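Local coordinates for bacterial transferase hexapeptide (Three repeats) family protein (PDB 4M9C), which is an acetyltransferase of UDP-N,N'-diacetylbacillosamine biosynthesis, which probably transfers an acetyl group to an amine of a UDP-linked sugar, at residues L20-F25 / L91-T96; G156-I160 / I172-P177. All coordinates share one frame. Numbering follows the deposited sequence.

Contact 1 of 2, residues L20-F25 / L91-T96; sequences LVRQQF and LAVQST
The last turn of helix 14-24 rests on a segment extended from L91 to S95, with T96 turning to helical angles, that forms no regular strand. CA atoms approach to 6.0 Å at V21-V93 and 6.2 Å at L20-S95. V93 (chi1 t) wedges between neighbouring helix side chains: its CG1 lies 3.8 Å from L20 CB and its CG2 4.0 Å from V21 CG2. L91 (m, t) fits between V21 and F25, CD1 4.2 Å from V21 CG2 and CD2 3.7 Å from F25 CZ, so branched residues fill the hollows beside strand 3-8. L20 (m, t) extends CD2 to 3.7 Å from S95 OG, a hydroxyl hydrogen-bonded to L112 O. Q24 (t, p) has the reach and the carbonyl to meet a main-chain NH that faces a helix, not a strand: Q94 N donates to Q24 OE1 (2.8 Å). A water donates to L20 O (2.8 Å) and Q94 O (2.6 Å). Apolar packing thus joins the Rossmann-like domain to the chain leading into the beta-helix, while Q24 and the water satisfy backbone groups at its polar margin.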
loop_
_atom_site.group_PDB
_atom_site.type_symbol
_atom_site.label_atom_id
_atom_site.label_comp_id
_atom_site.label_asym_id
_atom_site.label_seq_id
_atom_site.Cartn_x
_atom_site.Cartn_y
_atom_site.Cartn_z
ATOM N N LEU A 20 -0.864 0.171 -18.680
ATOM C CA LEU A 20 0.468 -0.131 -18.166
ATOM C C LEU A 20 1.411 -0.476 -19.313
ATOM O O LEU A 20 2.539 0.017 -19.371
ATOM C CB LEU A 20 0.414 -1.292 -17.164
ATOM C CG LEU A 20 -0.432 -1.062 -15.905
ATOM C CD1 LEU A 20 -0.418 -2.303 -15.009
ATOM C CD2 LEU A 20 0.074 0.172 -15.143
ATOM N N VAL A 21 0.957 -1.332 -20.224
ATOM C CA VAL A 21 1.800 -1.726 -21.344
ATOM C C VAL A 21 2.000 -0.566 -22.335
ATOM O O VAL A 21 3.050 -0.469 -22.962
ATOM C CB VAL A 21 1.302 -3.023 -22.040
ATOM C CG1 VAL A 21 0.030 -2.770 -22.840
ATOM C CG2 VAL A 21 2.398 -3.589 -22.925
ATOM N N ARG A 22 1.010 0.318 -22.451
ATOM C CA ARG A 22 1.176 1.543 -23.233
ATOM C C ARG A 22 2.347 2.355 -22.695
ATOM O O ARG A 22 3.197 2.821 -23.468
ATOM C CB ARG A 22 -0.087 2.409 -23.204
ATOM C CG ARG A 22 -1.281 1.869 -24.005
ATOM C CD ARG A 22 -1.012 1.797 -25.520
ATOM N NE ARG A 22 -0.427 3.027 -26.053
ATOM C CZ ARG A 22 -1.121 4.110 -26.399
ATOM N NH1 ARG A 22 -2.444 4.135 -26.263
ATOM N NH2 ARG A 22 -0.491 5.179 -26.880
ATOM N N GLN A 23 2.383 2.522 -21.369
ATOM C CA GLN A 23 3.445 3.274 -20.699
ATOM C C GLN A 23 4.783 2.543 -20.741
ATOM O O GLN A 23 5.831 3.178 -20.729
ATOM C CB GLN A 23 3.097 3.536 -19.233
ATOM C CG GLN A 23 1.967 4.495 -18.993
ATOM C CD GLN A 23 1.790 4.777 -17.510
ATOM O OE1 GLN A 23 0.672 4.900 -17.010
ATOM N NE2 GLN A 23 2.904 4.873 -16.798
ATOM N N GLN A 24 4.745 1.211 -20.753
ATOM C CA GLN A 24 5.968 0.421 -20.853
ATOM C C GLN A 24 6.671 0.696 -22.198
ATOM O O GLN A 24 7.902 0.718 -22.274
ATOM C CB GLN A 24 5.648 -1.070 -20.733
ATOM C CG GLN A 24 6.864 -1.951 -20.501
ATOM C CD GLN A 24 7.314 -1.911 -19.059
ATOM O OE1 GLN A 24 6.485 -1.862 -18.151
ATOM N NE2 GLN A 24 8.629 -1.910 -18.835
ATOM N N PHE A 25 5.873 0.912 -23.245
ATOM C CA PHE A 25 6.381 1.124 -24.610
ATOM C C PHE A 25 5.769 2.377 -25.221
ATOM O O PHE A 25 4.974 2.304 -26.158
ATOM C CB PHE A 25 6.083 -0.097 -25.484
ATOM C CG PHE A 25 6.721 -1.349 -24.979
ATOM C CD1 PHE A 25 8.057 -1.613 -25.243
ATOM C CD2 PHE A 25 6.010 -2.237 -24.202
ATOM C CE1 PHE A 25 8.662 -2.753 -24.753
ATOM C CE2 PHE A 25 6.605 -3.376 -23.718
ATOM C CZ PHE A 25 7.938 -3.631 -23.989
ATOM N N LEU A 91 6.080 -10.226 -23.214
ATOM C CA LEU A 91 6.471 -8.942 -22.653
ATOM C C LEU A 91 6.518 -8.972 -21.129
ATOM O O LEU A 91 5.734 -9.676 -20.481
ATOM C CB LEU A 91 5.478 -7.869 -23.089
ATOM C CG LEU A 91 5.412 -7.632 -24.588
ATOM C CD1 LEU A 91 4.247 -6.731 -24.912
ATOM C CD2 LEU A 91 6.722 -7.007 -25.044
ATOM N N ALA A 92 7.438 -8.202 -20.564
ATOM C CA ALA A 92 7.429 -7.929 -19.131
ATOM C C ALA A 92 6.864 -6.526 -18.942
ATOM O O ALA A 92 7.245 -5.593 -19.652
ATOM C CB ALA A 92 8.845 -8.027 -18.550
ATOM N N VAL A 93 5.955 -6.373 -17.987
ATOM C CA VAL A 93 5.295 -5.095 -17.778
ATOM C C VAL A 93 5.399 -4.726 -16.306
ATOM O O VAL A 93 5.052 -5.533 -15.447
ATOM C CB VAL A 93 3.809 -5.202 -18.186
ATOM C CG1 VAL A 93 3.051 -3.924 -17.866
ATOM C CG2 VAL A 93 3.700 -5.521 -19.660
ATOM N N GLN A 94 5.911 -3.532 -16.015
ATOM C CA GLN A 94 5.911 -3.004 -14.656
ATOM C C GLN A 94 5.081 -1.739 -14.636
ATOM O O GLN A 94 4.585 -1.285 -15.662
ATOM C CB GLN A 94 7.321 -2.616 -14.191
ATOM C CG GLN A 94 8.375 -3.673 -14.342
ATOM C CD GLN A 94 9.019 -3.648 -15.712
ATOM O OE1 GLN A 94 9.182 -4.695 -16.345
ATOM N NE2 GLN A 94 9.404 -2.450 -16.176
ATOM N N SER A 95 4.964 -1.147 -13.462
ATOM C CA SER A 95 4.323 0.143 -13.343
ATOM C C SER A 95 5.401 1.143 -13.014
ATOM O O SER A 95 6.460 0.775 -12.503
ATOM C CB SER A 95 3.293 0.113 -12.226
ATOM O OG SER A 95 2.370 -0.927 -12.479
ATOM N N THR A 96 5.130 2.407 -13.308
ATOM C CA THR A 96 6.083 3.473 -13.023
ATOM C C THR A 96 6.525 3.473 -11.564
ATOM O O THR A 96 7.700 3.655 -11.269
ATOM C CB THR A 96 5.494 4.843 -13.376
ATOM O OG1 THR A 96 5.135 4.847 -14.760
ATOM C CG2 THR A 96 6.520 5.967 -13.123
HETATM O O HOH W 1 3.697 0.842 -16.954
#

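Contact 2 of 2, residues G156-I160 / I172-P177; sequences GNIHI and IKQGTP
This is a stacking contact between successive coils of the beta-helix, at a corner where segment 172-177 begins to leave the regular path. Segment 156-160 turns the corner and enters strand 158-160; segment 172-177 leaves strand 171-172 for a loop, and their end-to-end directions differ by 107°. The CA atoms of G156 and Q174, and of N157 and G175, lie 4.7 Å apart. G175 N donates to G156 O (2.9 Å), while Q174 CA and G175 CA make CA-H...O contacts with G156 O (3.1 Å) and N157 O (3.4 Å). The 18-residue offset of both pairs is one turn of a left-handed beta-helix, three hexapeptides per coil. N157 takes up left-handed helical angles (57/49), which asparagine tolerates well. Glycine suits position 175 because a CB there would lie 2.4 Å from N157 O. Inside the coil, I158 (m, t) brings CD1 to 3.5 Å from I172 CG2 and 3.3 Å from K173 O, and I160 CD1 lies 4.2 Å from I172 CD1; beta-branched side chains suit this stacked, buried interior. On the outside, a water accepts from N157 ND2 (2.8 Å) and donates to Q174 OE1 (3.1 Å) and G175 O (2.9 Å). The N157 amide also lies along the departing loop, CG 3.6 Å from T176 C and OD1 3.6 Å from P177 CA.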
loop_
_atom_site.group_PDB
_atom_site.type_symbol
_atom_site.label_atom_id
_atom_site.label_comp_id
_atom_site.label_asym_id
_atom_site.label_seq_id
_atom_site.Cartn_x
_atom_site.Cartn_y
_atom_site.Cartn_z
ATOM N N GLY A 156 9.237 -12.528 4.426
ATOM C CA GLY A 156 10.528 -13.147 4.176
ATOM C C GLY A 156 10.595 -14.662 4.291
ATOM O O GLY A 156 9.853 -15.275 5.055
ATOM N N ASN A 157 11.513 -15.255 3.535
ATOM C CA ASN A 157 11.800 -16.682 3.609
ATOM C C ASN A 157 10.571 -17.537 3.362
ATOM O O ASN A 157 10.275 -18.463 4.124
ATOM C CB ASN A 157 12.452 -17.051 4.944
ATOM C CG ASN A 157 13.921 -16.667 4.995
ATOM O OD1 ASN A 157 14.755 -17.215 4.260
ATOM N ND2 ASN A 157 14.245 -15.721 5.863
ATOM N N ILE A 158 9.857 -17.216 2.293
ATOM C CA ILE A 158 8.678 -17.979 1.911
ATOM C C ILE A 158 8.933 -18.584 0.539
ATOM O O ILE A 158 9.494 -17.928 -0.341
ATOM C CB ILE A 158 7.436 -17.075 1.899
ATOM C CG1 ILE A 158 7.124 -16.610 3.328
ATOM C CG2 ILE A 158 6.233 -17.794 1.263
ATOM C CD1 ILE A 158 6.119 -15.476 3.418
ATOM N N HIS A 159 8.557 -19.846 0.364
ATOM C CA HIS A 159 8.644 -20.484 -0.941
ATOM C C HIS A 159 7.225 -20.761 -1.426
ATOM O O HIS A 159 6.473 -21.508 -0.796
ATOM C CB HIS A 159 9.469 -21.779 -0.875
ATOM C CG HIS A 159 10.891 -21.572 -0.442
ATOM N ND1 HIS A 159 11.802 -22.605 -0.351
ATOM C CD2 HIS A 159 11.561 -20.451 -0.081
ATOM C CE1 HIS A 159 12.970 -22.129 0.043
ATOM N NE2 HIS A 159 12.850 -20.825 0.216
ATOM N N ILE A 160 6.849 -20.115 -2.519
ATOM C CA ILE A 160 5.520 -20.280 -3.097
ATOM C C ILE A 160 5.682 -21.068 -4.386
ATOM O O ILE A 160 6.308 -20.601 -5.328
ATOM C CB ILE A 160 4.864 -18.916 -3.373
ATOM C CG1 ILE A 160 4.688 -18.156 -2.051
ATOM C CG2 ILE A 160 3.530 -19.090 -4.068
ATOM C CD1 ILE A 160 4.100 -16.776 -2.198
ATOM N N ILE A 172 1.081 -13.542 4.587
ATOM C CA ILE A 172 1.795 -14.779 4.871
ATOM C C ILE A 172 2.972 -14.520 5.814
ATOM O O ILE A 172 3.828 -13.691 5.529
ATOM C CB ILE A 172 2.319 -15.418 3.591
ATOM C CG1 ILE A 172 1.208 -15.486 2.539
ATOM C CG2 ILE A 172 2.896 -16.805 3.871
ATOM C CD1 ILE A 172 1.706 -15.989 1.214
ATOM N N LYS A 173 3.001 -15.245 6.924
ATOM C CA LYS A 173 4.056 -15.136 7.925
ATOM C C LYS A 173 5.422 -15.493 7.376
ATOM O O LYS A 173 5.558 -16.403 6.558
ATOM C CB LYS A 173 3.757 -16.073 9.095
ATOM C CG LYS A 173 4.713 -15.913 10.267
ATOM C CD LYS A 173 4.414 -16.916 11.370
ATOM C CE LYS A 173 5.389 -16.726 12.535
ATOM N NZ LYS A 173 4.947 -17.462 13.766
ATOM N N GLN A 174 6.447 -14.800 7.856
ATOM C CA GLN A 174 7.798 -15.088 7.406
ATOM C C GLN A 174 8.217 -16.483 7.851
ATOM O O GLN A 174 7.777 -16.954 8.891
ATOM C CB GLN A 174 8.782 -14.041 7.947
ATOM C CG GLN A 174 8.902 -14.027 9.467
ATOM C CD GLN A 174 9.791 -12.886 9.964
ATOM O OE1 GLN A 174 11.011 -12.915 9.796
ATOM N NE2 GLN A 174 9.176 -11.874 10.567
ATOM N N GLY A 175 9.040 -17.150 7.048
ATOM C CA GLY A 175 9.705 -18.359 7.500
ATOM C C GLY A 175 11.070 -17.992 8.073
ATOM O O GLY A 175 11.282 -16.848 8.465
ATOM N N THR A 176 11.992 -18.950 8.117
ATOM C CA THR A 176 13.362 -18.691 8.560
ATOM C C THR A 176 14.291 -19.269 7.503
ATOM O O THR A 176 13.851 -20.051 6.660
ATOM C CB THR A 176 13.675 -19.377 9.913
ATOM O OG1 THR A 176 13.572 -20.797 9.763
ATOM C CG2 THR A 176 12.722 -18.914 11.015
ATOM N N PRO A 177 15.581 -18.891 7.530
ATOM C CA PRO A 177 16.490 -19.450 6.522
ATOM C C PRO A 177 16.564 -20.983 6.590
ATOM O O PRO A 177 16.742 -21.640 5.562
ATOM C CB PRO A 177 17.839 -18.823 6.882
ATOM C CG PRO A 177 17.482 -17.561 7.599
ATOM C CD PRO A 177 16.248 -17.887 8.382
HETATM O O HOH W 2 12.493 -14.400 7.557
#

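Overall arrangement
From the N terminus, the chain runs through strand 3-8 and helix 14-24, then through the rest of the Rossmann-like domain, before segment 91-96 returns to the helix end; contact 1 closes this long loop of 65 intervening residues. The chain then winds into the left-handed beta-helix, where contact 2 closes a short loop of 11 residues, roughly the rest of one coil. The two loops follow in series, neither nesting nor crossing. Contact 1 joins helix 14-24 to the linker before strand 99-100, whereas contact 2 joins neighbouring coils farther along the beta-helix. Their centres lie 29 Å apart and their nearest atoms about 17 Å, without touching.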